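Local coordinates for transcriptional regulator ComR (Streptococcus vestibularis F0396, PDB 6HU8), which regulates competence in the ComRS pheromone signalling system of streptococci and, as an RNPP-family helix-turn-helix protein, probably binds DNA, at residues A[50-55]-A[64-69]. Residues are numbered along the deposited sequence; the frame is centred on the assembly and turned at random.
Sequences DKLSYI and ADLLDH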
loop_
_atom_site.group_PDB
_atom_site.type_symbol
_atom_site.label_atom_id
_atom_site.label_comp_id
_atom_site.label_asym_id
_atom_site.label_seq_id
_atom_site.Cartn_x
_atom_site.Cartn_y
_atom_site.Cartn_z
ATOM N N ASP A 50 12.589 -12.796 2.624
ATOM C CA ASP A 50 12.669 -12.247 3.976
ATOM C C ASP A 50 12.216 -13.262 5.010
ATOM O O ASP A 50 12.886 -13.471 6.013
ATOM C CB ASP A 50 11.819 -10.983 4.119
ATOM C CG ASP A 50 12.365 -9.812 3.323
ATOM O OD1 ASP A 50 13.596 -9.765 3.088
ATOM O OD2 ASP A 50 11.553 -8.943 2.937
ATOM N N LYS A 51 11.070 -13.885 4.778
ATOM C CA LYS A 51 10.573 -14.836 5.756
ATOM C C LYS A 51 11.406 -16.140 5.768
ATOM O O LYS A 51 11.676 -16.696 6.839
ATOM C CB LYS A 51 9.081 -15.097 5.517
ATOM C CG LYS A 51 8.272 -13.792 5.632
ATOM C CD LYS A 51 6.844 -13.978 6.111
ATOM C CE LYS A 51 6.097 -12.626 6.134
ATOM N NZ LYS A 51 6.780 -11.567 6.935
ATOM N N LEU A 52 11.850 -16.619 4.608
ATOM C CA LEU A 52 12.697 -17.809 4.612
ATOM C C LEU A 52 14.047 -17.520 5.290
ATOM O O LEU A 52 14.582 -18.359 6.018
ATOM C CB LEU A 52 12.933 -18.327 3.188
ATOM C CG LEU A 52 13.626 -19.691 3.131
ATOM C CD1 LEU A 52 12.810 -20.791 3.787
ATOM C CD2 LEU A 52 13.950 -20.099 1.691
ATOM N N SER A 53 14.589 -16.328 5.052
ATOM C CA SER A 53 15.837 -15.903 5.691
ATOM C C SER A 53 15.714 -15.925 7.226
ATOM O O SER A 53 16.635 -16.330 7.935
ATOM C CB SER A 53 16.216 -14.502 5.204
ATOM O OG SER A 53 17.389 -14.053 5.846
ATOM N N TYR A 54 14.565 -15.492 7.733
ATOM C CA TYR A 54 14.333 -15.481 9.174
ATOM C C TYR A 54 14.246 -16.914 9.706
ATOM O O TYR A 54 14.873 -17.262 10.716
ATOM C CB TYR A 54 13.056 -14.685 9.504
ATOM C CG TYR A 54 12.613 -14.836 10.956
ATOM C CD1 TYR A 54 13.197 -14.072 11.958
ATOM C CD2 TYR A 54 11.636 -15.758 11.317
ATOM C CE1 TYR A 54 12.817 -14.216 13.290
ATOM C CE2 TYR A 54 11.237 -15.918 12.677
ATOM C CZ TYR A 54 11.852 -15.144 13.633
ATOM O OH TYR A 54 11.500 -15.252 14.938
ATOM N N ILE A 55 13.462 -17.740 9.013
ATOM C CA ILE A 55 13.218 -19.117 9.417
ATOM C C ILE A 55 14.531 -19.883 9.459
ATOM O O ILE A 55 14.794 -20.644 10.408
ATOM C CB ILE A 55 12.216 -19.825 8.462
ATOM C CG1 ILE A 55 10.798 -19.270 8.679
ATOM C CG2 ILE A 55 12.236 -21.340 8.660
ATOM C CD1 ILE A 55 9.774 -19.759 7.654
ATOM N N ALA A 64 19.650 -22.355 1.476
ATOM C CA ALA A 64 19.876 -23.464 0.562
ATOM C C ALA A 64 19.540 -24.821 1.215
ATOM O O ALA A 64 18.976 -25.704 0.560
ATOM C CB ALA A 64 21.307 -23.444 0.077
ATOM N N ASP A 65 19.861 -24.977 2.503
ATOM C CA ASP A 65 19.544 -26.222 3.230
ATOM C C ASP A 65 18.052 -26.513 3.201
ATOM O O ASP A 65 17.630 -27.629 2.927
ATOM C CB ASP A 65 19.984 -26.162 4.706
ATOM C CG ASP A 65 21.491 -26.025 4.878
ATOM O OD1 ASP A 65 22.224 -26.191 3.877
ATOM O OD2 ASP A 65 21.938 -25.760 6.033
ATOM N N LEU A 66 17.251 -25.501 3.518
ATOM C CA LEU A 66 15.812 -25.686 3.644
ATOM C C LEU A 66 15.169 -25.911 2.284
ATOM O O LEU A 66 14.076 -26.466 2.179
ATOM C CB LEU A 66 15.172 -24.471 4.316
ATOM C CG LEU A 66 15.435 -24.299 5.806
ATOM C CD1 LEU A 66 14.735 -23.054 6.296
ATOM C CD2 LEU A 66 14.989 -25.533 6.595
ATOM N N LEU A 67 15.830 -25.446 1.237
ATOM C CA LEU A 67 15.239 -25.542 -0.089
ATOM C C LEU A 67 15.554 -26.867 -0.777
ATOM O O LEU A 67 14.788 -27.303 -1.634
ATOM C CB LEU A 67 15.707 -24.389 -0.977
ATOM C CG LEU A 67 15.276 -22.982 -0.583
ATOM C CD1 LEU A 67 16.009 -21.960 -1.467
ATOM C CD2 LEU A 67 13.766 -22.868 -0.716
ATOM N N ASP A 68 16.663 -27.504 -0.392
ATOM C CA ASP A 68 17.233 -28.606 -1.181
ATOM C C ASP A 68 17.410 -28.112 -2.612
ATOM O O ASP A 68 18.205 -27.197 -2.862
ATOM C CB ASP A 68 16.354 -29.852 -1.131
ATOM C CG ASP A 68 17.163 -31.141 -1.058
ATOM O OD1 ASP A 68 18.265 -31.184 -1.635
ATOM O OD2 ASP A 68 16.685 -32.107 -0.428
ATOM N N HIS A 69 16.649 -28.659 -3.553
ATOM C CA HIS A 69 16.770 -28.182 -4.934
ATOM C C HIS A 69 15.667 -27.194 -5.318
ATOM O O HIS A 69 15.737 -26.572 -6.385
ATOM C CB HIS A 69 16.770 -29.358 -5.913
ATOM C CG HIS A 69 17.800 -30.403 -5.600
ATOM N ND1 HIS A 69 17.669 -31.717 -6.000
ATOM C CD2 HIS A 69 18.970 -30.328 -4.924
ATOM C CE1 HIS A 69 18.717 -32.409 -5.581
ATOM N NE2 HIS A 69 19.520 -31.588 -4.924
#
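Between L52 and the pair L66 and L67 the contact is purely aliphatic, with no flat group offering a face or an edge. L52 forks at its end: CD1 meets CD1 of L66 at 3.9 Å, while CD2 lies 3.7 Å from CD2 of L67 and also touches L67 CG. With CG anti to the backbone N (chi1 -171°), the L52 side chain reaches across to helix 63-67. L52 and L66 pass alongside in opposite directions; L67 crosses L52 at a slant. I55, one turn beyond L52, adds its short branch: CG2 rests 3.8 Å from L66 CD1, the two side chains roughly perpendicular, so this one L66 methyl bears on both L52 and I55. The segments belong to the last two helices of the five-helix Cro/C1-type helix-turn-helix domain, joined by a short turn, and their closest CA atoms, of L52 and L66, are 8.5 Å apart. Helix 3-17 contributes I11 against L52 and I55, and I7 against L67; I40 of helix 34-41 also touches I55. L67 is the last residue of its helix before the chain turns out at D68.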